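Local coordinates for protein yeast glycogen phosphorylase (Saccharomyces cerevisiae, PDB 1YGP) that belongs to the carbohydrate phosphorylase family, has the two-domain GT-B fold and carries pyridoxal-5'-phosphate in a pocket of the chain, at residues L387-H390 and E391-I395; I434-F437 and F438-V442; E803-P806 and L807-I811. One frame throughout, in Å; residues are numbered along the deposited sequence.

How the interactions relate
The three contacts come in series along the chain, each local, at the start of a helix (interactions 1 and 3) or within one (interaction 2). Interactions 1 and 2 are neighbours: their centres lie about 15 Å apart, and helix 389-399 meets helix 425-445 through W389 and W393, which pack on I434. Both belong to the half of the molecule built on the nine-stranded mixed sheet. Interaction 3, on helix 805-813, is in the other half, near the six-stranded parallel sheet; its centre is about 56 Å from that of interaction 1 and about 49 Å from that of interaction 2. The set thus samples both sheet domains of a GT-B protein, a touching pair in one and a single distant contact in the other.

Interaction 1 of 3, residues L387-H390 and E391-I395; sequences LDWH and EAWDI
W389 and W393, one helical turn apart, point the same way and lie side by side. Their planes are 27° from parallel, but the rings are slid so far apart that they barely overlap; the six-membered ring of W389 and the five-membered ring of W393 have centroids 5.4 Å apart. The real touch is oblique, CZ3 of W389 to CB of W393 at 3.9 Å. On one face of the H390 ring sits CE3 of W389, 3.9 Å above the plane and over its centre. F437 of helix 425-445 meets both the H390 and W389 rings edge-to-face, and D433 and I434 of that helix also touch W389. Both tryptophans have CG anti to the backbone N (chi1 -159° in W389), which sends the two indoles off in the same direction.

This is the first turn of helix 389-399, the helix that leads into strand 400-404 of the large mixed sheet. D388 is its N-cap: OD2 accepts a weak, bent bond from H390 N at 3.2 Å. The D388 carbonyl starts the regular helical ladder, with A392 N donating to D388 O at 2.9 Å; W393 N to W389 O and D394 N to H390 O follow.

Before the cap, L387 folds back over the helix. CD1 reaches I395 CD1 at 3.9 Å, the two side chains crossing at about a right angle, and the same methyl lies 3.6 Å from E391 OE2. With its chain extended beyond CG, E391 likewise crosses L387 at about a right angle. The CB methylene of L387 lies 4.2 Å from the CB methyl of A392. A392 packs on Q378, L381 and V382 of helix 372-384, and I395 rests on F357 and P358.

Interaction 2 of 3, residues I434-F437 and F438-V442; sequences INWF and FLEDV. Unlike the reference sequence in segment 438-442: E440 (reference Gln).
W436 and E440 supply the one side-chain hydrogen bond between neighbouring turns. NE1 of W436 donates to OE2 of E440 at 3.1 Å, a weak bond bent to 122°, with the indole and carboxylate planes 62° apart. E440, which differs from the reference sequence, keeps its chain extended beyond CG to span the turn. Its other oxygen, OE1, comes to the edge of the F437 ring near the ring plane, 4.1 Å from CD1; each oxygen of the carboxylate thus meets a different aromatic side chain.

Apolar and mixed contacts lie on another side of the helix. The N435 amide crosses L439 at a slant, ND2 lying 3.4 Å from CD2; with CG anti to the backbone N (chi1 -172°) the amide leaves for partners beyond the helix, OD1 accepting from I458 N and ND2 bonding to S457 OG. N435 OD1 also stands at the edge of the F438 ring. One face of that ring is met by V442 CG2, 3.8 Å above the plane and offset toward the rim.

Backbone bonds are those of a regular alpha helix. L439 N donates to N435 O and D441 N to F437 O, both at 2.9 Å. F438 N to I434 O and E440 N to W436 O are of the same kind.

All of this is mid-helix packing in helix 425-445. L439 and F438 lie against helix 451-456, F438, D441 and V442 reach helix 498-504, and I434 packs on W389 and W393 of helix 389-399.

Interaction 3 of 3, residues E803-P806 and L807-I811; sequences EFKP and LVDSI
K805 reaches one turn ahead to D809, and the pair forms a salt bridge between residues four apart. NZ lies 3.2 Å from OD1 of D809, on the syn lone pair of that oxygen. The methylene chain runs past the other oxygen on the way, CD coming to 3.5 Å from OD2. The two side chains cross obliquely: K805 runs extended up to its last torsion and then bends (chi4 -47°), which turns the ammonium back onto the carboxylate. NZ also forms a salt bridge with E792, its stronger partner; two carboxylates would probably favour the charged form of the lysine. Its backbone takes part as well, D809 N donating to K805 O at 2.9 Å.

P806 is the second residue after the N-cap F804, within the first turn. Such a place suits proline, since the first-turn nitrogens of a helix need no carbonyl partner behind them. Its carbonyl accepts a weak bond from S810 N, with P806 O at 3.0 Å from that nitrogen, and the CB of S810 also lies near this oxygen. M663 of helix 662-678 touches the proline ring.

CB of L807 packs 3.5 Å from F804 O. The L807 carbonyl is gripped twice by S810: the backbone N of S810 donates to L807 O at 2.9 Å, and OG donates to it at 2.7 Å in the carbonyl plane on a lone pair.

Helix 805-813 lies in the half of the protein built on the parallel sheet. L807 and I811 lie on F620 of helix 615-634, while F804 reaches K669, L670 and C673 of helix 662-678, which connects strands 649-654 and 688-693; I811 also meets helix 820-840.

Interaction 1 of 3, residues L387-H390 and E391-I395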
loop_
_atom_site.group_PDB
_atom_site.type_symbol
_atom_site.label_atom_id
_atom_site.label_comp_id
_atom_site.label_asym_id
_atom_site.label_seq_id
_atom_site.Cartn_x
_atom_site.Cartn_y
_atom_site.Cartn_z
ATOM N N LEU A 387 -40.263 5.028 7.310
ATOM C CA LEU A 387 -41.360 5.348 6.414
ATOM C C LEU A 387 -42.328 4.176 6.430
ATOM O O LEU A 387 -42.091 3.125 7.035
ATOM C CB LEU A 387 -40.905 5.572 4.984
ATOM C CG LEU A 387 -39.986 6.744 4.623
ATOM C CD1 LEU A 387 -40.323 7.153 3.207
ATOM C CD2 LEU A 387 -40.230 7.982 5.458
ATOM N N ASP A 388 -43.501 4.365 5.845
ATOM C CA ASP A 388 -44.446 3.282 5.729
ATOM C C ASP A 388 -43.854 2.321 4.710
ATOM O O ASP A 388 -43.271 2.754 3.707
ATOM C CB ASP A 388 -45.785 3.828 5.233
ATOM C CG ASP A 388 -46.852 2.773 4.956
ATOM O OD1 ASP A 388 -47.135 1.974 5.855
ATOM O OD2 ASP A 388 -47.390 2.754 3.841
ATOM N N TRP A 389 -44.071 1.022 4.902
ATOM C CA TRP A 389 -43.569 0.025 3.973
ATOM C C TRP A 389 -44.031 0.361 2.573
ATOM O O TRP A 389 -43.252 0.364 1.624
ATOM C CB TRP A 389 -44.073 -1.359 4.326
ATOM C CG TRP A 389 -43.231 -2.482 3.748
ATOM C CD1 TRP A 389 -42.302 -3.121 4.531
ATOM C CD2 TRP A 389 -43.297 -3.002 2.478
ATOM N NE1 TRP A 389 -41.781 -4.054 3.774
ATOM C CE2 TRP A 389 -42.337 -4.021 2.548
ATOM C CE3 TRP A 389 -44.002 -2.775 1.295
ATOM C CZ2 TRP A 389 -42.078 -4.816 1.434
ATOM C CZ3 TRP A 389 -43.743 -3.566 0.182
ATOM C CH2 TRP A 389 -42.788 -4.578 0.253
ATOM N N HIS A 390 -45.285 0.740 2.415
ATOM C CA HIS A 390 -45.731 1.024 1.073
ATOM C C HIS A 390 -45.249 2.350 0.522
ATOM O O HIS A 390 -45.031 2.437 -0.685
ATOM C CB HIS A 390 -47.242 0.907 1.069
ATOM C CG HIS A 390 -47.593 -0.577 1.039
ATOM N ND1 HIS A 390 -47.992 -1.373 2.034
ATOM C CD2 HIS A 390 -47.478 -1.352 -0.093
ATOM C CE1 HIS A 390 -48.114 -2.591 1.560
ATOM N NE2 HIS A 390 -47.803 -2.561 0.283
ATOM N N GLU A 391 -44.958 3.358 1.342
ATOM C CA GLU A 391 -44.519 4.629 0.791
ATOM C C GLU A 391 -43.066 4.491 0.330
ATOM O O GLU A 391 -42.683 4.952 -0.743
ATOM C CB GLU A 391 -44.663 5.658 1.859
ATOM C CG GLU A 391 -44.453 7.101 1.427
ATOM C CD GLU A 391 -44.218 8.044 2.615
ATOM O OE1 GLU A 391 -44.883 7.903 3.652
ATOM O OE2 GLU A 391 -43.349 8.915 2.510
ATOM N N ALA A 392 -42.267 3.783 1.137
ATOM C CA ALA A 392 -40.869 3.484 0.876
ATOM C C ALA A 392 -40.715 2.704 -0.424
ATOM O O ALA A 392 -39.969 3.095 -1.339
ATOM C CB ALA A 392 -40.318 2.653 2.021
ATOM N N TRP A 393 -41.505 1.636 -0.551
ATOM C CA TRP A 393 -41.467 0.818 -1.746
ATOM C C TRP A 393 -41.782 1.598 -3.025
ATOM O O TRP A 393 -41.223 1.331 -4.095
ATOM C CB TRP A 393 -42.440 -0.362 -1.601
ATOM C CG TRP A 393 -42.208 -1.312 -2.763
ATOM C CD1 TRP A 393 -43.184 -1.530 -3.693
ATOM C CD2 TRP A 393 -41.031 -1.967 -3.044
ATOM N NE1 TRP A 393 -42.628 -2.316 -4.577
ATOM C CE2 TRP A 393 -41.364 -2.605 -4.239
ATOM C CE3 TRP A 393 -39.758 -2.120 -2.494
ATOM C CZ2 TRP A 393 -40.441 -3.403 -4.904
ATOM C CZ3 TRP A 393 -38.828 -2.918 -3.159
ATOM C CH2 TRP A 393 -39.169 -3.553 -4.355
ATOM N N ASP A 394 -42.651 2.586 -2.954
ATOM C CA ASP A 394 -42.915 3.408 -4.108
ATOM C C ASP A 394 -41.679 4.198 -4.503
ATOM O O ASP A 394 -41.417 4.361 -5.699
ATOM C CB ASP A 394 -44.040 4.358 -3.798
ATOM C CG ASP A 394 -45.281 3.962 -4.560
ATOM O OD1 ASP A 394 -45.940 2.990 -4.162
ATOM O OD2 ASP A 394 -45.559 4.638 -5.555
ATOM N N ILE A 395 -40.893 4.660 -3.523
ATOM C CA ILE A 395 -39.675 5.402 -3.803
ATOM C C ILE A 395 -38.651 4.459 -4.465
ATOM O O ILE A 395 -38.136 4.761 -5.551
ATOM C CB ILE A 395 -39.164 6.019 -2.467
ATOM C CG1 ILE A 395 -40.191 7.047 -1.962
ATOM C CG2 ILE A 395 -37.826 6.709 -2.671
ATOM C CD1 ILE A 395 -39.952 7.709 -0.588
#

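Interaction 2 of 3, residues I434-F437 and F438-V442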
loop_
_atom_site.group_PDB
_atom_site.type_symbol
_atom_site.label_atom_id
_atom_site.label_comp_id
_atom_site.label_asym_id
_atom_site.label_seq_id
_atom_site.Cartn_x
_atom_site.Cartn_y
_atom_site.Cartn_z
ATOM N N ILE A 434 -41.756 -8.282 -0.262
ATOM C CA ILE A 434 -41.787 -7.738 -1.612
ATOM C C ILE A 434 -42.500 -8.729 -2.535
ATOM O O ILE A 434 -43.456 -8.386 -3.238
ATOM C CB ILE A 434 -40.290 -7.465 -2.007
ATOM C CG1 ILE A 434 -39.818 -6.165 -1.327
ATOM C CG2 ILE A 434 -40.125 -7.396 -3.532
ATOM C CD1 ILE A 434 -38.309 -5.827 -1.445
ATOM N N ASN A 435 -42.087 -9.998 -2.479
ATOM C CA ASN A 435 -42.650 -11.050 -3.318
ATOM C C ASN A 435 -44.119 -11.277 -3.026
ATOM O O ASN A 435 -44.893 -11.537 -3.949
ATOM C CB ASN A 435 -41.929 -12.383 -3.108
ATOM C CG ASN A 435 -42.374 -13.441 -4.109
ATOM O OD1 ASN A 435 -42.192 -13.304 -5.306
ATOM N ND2 ASN A 435 -42.924 -14.583 -3.759
ATOM N N TRP A 436 -44.516 -11.140 -1.754
ATOM C CA TRP A 436 -45.882 -11.394 -1.333
ATOM C C TRP A 436 -46.828 -10.425 -1.992
ATOM O O TRP A 436 -47.755 -10.841 -2.693
ATOM C CB TRP A 436 -46.051 -11.258 0.186
ATOM C CG TRP A 436 -47.464 -11.600 0.626
ATOM C CD1 TRP A 436 -48.317 -10.592 0.981
ATOM C CD2 TRP A 436 -48.031 -12.857 0.696
ATOM N NE1 TRP A 436 -49.440 -11.203 1.272
ATOM C CE2 TRP A 436 -49.329 -12.535 1.126
ATOM C CE3 TRP A 436 -47.690 -14.195 0.482
ATOM C CZ2 TRP A 436 -50.287 -13.534 1.349
ATOM C CZ3 TRP A 436 -48.644 -15.198 0.702
ATOM C CH2 TRP A 436 -49.931 -14.869 1.134
ATOM N N PHE A 437 -46.603 -9.139 -1.787
ATOM C CA PHE A 437 -47.485 -8.181 -2.394
ATOM C C PHE A 437 -47.450 -8.288 -3.923
ATOM O O PHE A 437 -48.505 -8.194 -4.554
ATOM C CB PHE A 437 -47.076 -6.809 -1.919
ATOM C CG PHE A 437 -47.199 -6.640 -0.411
ATOM C CD1 PHE A 437 -48.418 -6.846 0.233
ATOM C CD2 PHE A 437 -46.085 -6.259 0.336
ATOM C CE1 PHE A 437 -48.506 -6.666 1.613
ATOM C CE2 PHE A 437 -46.188 -6.083 1.715
ATOM C CZ PHE A 437 -47.396 -6.286 2.354
ATOM N N PHE A 438 -46.303 -8.554 -4.569
ATOM C CA PHE A 438 -46.215 -8.674 -6.028
ATOM C C PHE A 438 -47.123 -9.807 -6.479
ATOM O O PHE A 438 -47.947 -9.618 -7.370
ATOM C CB PHE A 438 -44.759 -8.958 -6.453
ATOM C CG PHE A 438 -44.593 -9.384 -7.900
ATOM C CD1 PHE A 438 -44.886 -8.511 -8.952
ATOM C CD2 PHE A 438 -44.151 -10.674 -8.187
ATOM C CE1 PHE A 438 -44.740 -8.933 -10.282
ATOM C CE2 PHE A 438 -44.005 -11.098 -9.519
ATOM C CZ PHE A 438 -44.301 -10.228 -10.568
ATOM N N LEU A 439 -47.039 -10.965 -5.835
ATOM C CA LEU A 439 -47.857 -12.093 -6.198
ATOM C C LEU A 439 -49.347 -11.846 -5.926
ATOM O O LEU A 439 -50.216 -12.363 -6.643
ATOM C CB LEU A 439 -47.268 -13.260 -5.442
ATOM C CG LEU A 439 -46.722 -14.367 -6.313
ATOM C CD1 LEU A 439 -45.928 -13.870 -7.507
ATOM C CD2 LEU A 439 -45.813 -15.165 -5.454
ATOM N N GLU A 440 -49.699 -11.004 -4.951
ATOM C CA GLU A 440 -51.083 -10.596 -4.768
ATOM C C GLU A 440 -51.468 -9.805 -5.999
ATOM O O GLU A 440 -52.402 -10.183 -6.704
ATOM C CB GLU A 440 -51.289 -9.688 -3.580
ATOM C CG GLU A 440 -51.470 -10.419 -2.273
ATOM C CD GLU A 440 -51.847 -9.509 -1.103
ATOM O OE1 GLU A 440 -51.980 -8.288 -1.272
ATOM O OE2 GLU A 440 -52.009 -10.036 0.001
ATOM N N ASP A 441 -50.719 -8.767 -6.342
ATOM C CA ASP A 441 -51.014 -7.969 -7.511
ATOM C C ASP A 441 -51.182 -8.793 -8.776
ATOM O O ASP A 441 -52.032 -8.484 -9.613
ATOM C CB ASP A 441 -49.907 -6.970 -7.694
ATOM C CG ASP A 441 -49.975 -5.826 -6.701
ATOM O OD1 ASP A 441 -50.213 -6.054 -5.510
ATOM O OD2 ASP A 441 -49.782 -4.692 -7.142
ATOM N N VAL A 442 -50.429 -9.886 -8.893
ATOM C CA VAL A 442 -50.538 -10.735 -10.055
ATOM C C VAL A 442 -51.854 -11.456 -9.949
ATOM O O VAL A 442 -52.599 -11.468 -10.935
ATOM C CB VAL A 442 -49.405 -11.775 -10.145
ATOM C CG1 VAL A 442 -49.544 -12.583 -11.428
ATOM C CG2 VAL A 442 -48.063 -11.083 -10.238
#

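Interaction 3 of 3, residues E803-P806 and L807-I811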
loop_
_atom_site.group_PDB
_atom_site.type_symbol
_atom_site.label_atom_id
_atom_site.label_comp_id
_atom_site.label_asym_id
_atom_site.label_seq_id
_atom_site.Cartn_x
_atom_site.Cartn_y
_atom_site.Cartn_z
ATOM N N GLU A 803 -3.779 -35.836 -26.147
ATOM C CA GLU A 803 -4.116 -34.721 -25.265
ATOM C C GLU A 803 -5.358 -33.946 -25.697
ATOM O O GLU A 803 -6.186 -33.564 -24.866
ATOM C CB GLU A 803 -2.941 -33.764 -25.195
ATOM C CG GLU A 803 -3.209 -32.573 -24.294
ATOM C CD GLU A 803 -1.951 -31.978 -23.704
ATOM O OE1 GLU A 803 -1.239 -31.272 -24.412
ATOM O OE2 GLU A 803 -1.684 -32.233 -22.534
ATOM N N PHE A 804 -5.513 -33.734 -27.012
ATOM C CA PHE A 804 -6.611 -32.940 -27.561
ATOM C C PHE A 804 -7.893 -33.711 -27.846
ATOM O O PHE A 804 -8.824 -33.212 -28.483
ATOM C CB PHE A 804 -6.102 -32.237 -28.835
ATOM C CG PHE A 804 -4.982 -31.238 -28.534
ATOM C CD1 PHE A 804 -5.123 -30.290 -27.499
ATOM C CD2 PHE A 804 -3.798 -31.283 -29.269
ATOM C CE1 PHE A 804 -4.079 -29.406 -27.204
ATOM C CE2 PHE A 804 -2.758 -30.398 -28.972
ATOM C CZ PHE A 804 -2.896 -29.464 -27.941
ATOM N N LYS A 805 -7.990 -34.915 -27.271
ATOM C CA LYS A 805 -9.116 -35.808 -27.479
ATOM C C LYS A 805 -10.443 -35.277 -26.952
ATOM O O LYS A 805 -11.384 -35.325 -27.739
ATOM C CB LYS A 805 -8.852 -37.172 -26.832
ATOM C CG LYS A 805 -9.359 -38.263 -27.740
ATOM C CD LYS A 805 -9.683 -39.588 -27.080
ATOM C CE LYS A 805 -9.838 -40.682 -28.134
ATOM N NZ LYS A 805 -10.675 -40.299 -29.264
ATOM N N PRO A 806 -10.670 -34.756 -25.740
ATOM C CA PRO A 806 -11.969 -34.243 -25.292
ATOM C C PRO A 806 -12.656 -33.263 -26.242
ATOM O O PRO A 806 -13.881 -33.283 -26.410
ATOM C CB PRO A 806 -11.663 -33.645 -23.958
ATOM C CG PRO A 806 -10.613 -34.587 -23.445
ATOM C CD PRO A 806 -9.710 -34.710 -24.649
ATOM N N LEU A 807 -11.847 -32.441 -26.918
ATOM C CA LEU A 807 -12.326 -31.487 -27.903
ATOM C C LEU A 807 -12.896 -32.251 -29.102
ATOM O O LEU A 807 -14.083 -32.136 -29.409
ATOM C CB LEU A 807 -11.153 -30.597 -28.306
ATOM C CG LEU A 807 -11.416 -29.396 -29.187
ATOM C CD1 LEU A 807 -12.495 -28.524 -28.554
ATOM C CD2 LEU A 807 -10.126 -28.614 -29.357
ATOM N N VAL A 808 -12.095 -33.109 -29.739
ATOM C CA VAL A 808 -12.509 -33.925 -30.881
ATOM C C VAL A 808 -13.731 -34.744 -30.507
ATOM O O VAL A 808 -14.732 -34.718 -31.224
ATOM C CB VAL A 808 -11.365 -34.857 -31.298
ATOM C CG1 VAL A 808 -11.759 -35.743 -32.449
ATOM C CG2 VAL A 808 -10.217 -34.017 -31.768
ATOM N N ASP A 809 -13.738 -35.424 -29.373
ATOM C CA ASP A 809 -14.908 -36.180 -28.987
ATOM C C ASP A 809 -16.104 -35.346 -28.606
ATOM O O ASP A 809 -17.192 -35.926 -28.527
ATOM C CB ASP A 809 -14.605 -37.099 -27.827
ATOM C CG ASP A 809 -13.542 -38.149 -28.110
ATOM O OD1 ASP A 809 -13.200 -38.404 -29.273
ATOM O OD2 ASP A 809 -13.049 -38.707 -27.129
ATOM N N SER A 810 -16.042 -34.043 -28.338
ATOM C CA SER A 810 -17.280 -33.334 -28.053
ATOM C C SER A 810 -18.024 -33.175 -29.379
ATOM O O SER A 810 -19.218 -33.504 -29.448
ATOM C CB SER A 810 -16.992 -31.972 -27.398
ATOM O OG SER A 810 -16.226 -31.027 -28.136
ATOM N N ILE A 811 -17.309 -32.823 -30.463
ATOM C CA ILE A 811 -17.906 -32.652 -31.787
ATOM C C ILE A 811 -18.372 -33.986 -32.345
ATOM O O ILE A 811 -19.554 -34.193 -32.622
ATOM C CB ILE A 811 -16.903 -32.033 -32.797
ATOM C CG1 ILE A 811 -16.489 -30.673 -32.331
ATOM C CG2 ILE A 811 -17.541 -31.897 -34.161
ATOM C CD1 ILE A 811 -15.525 -29.977 -33.267
#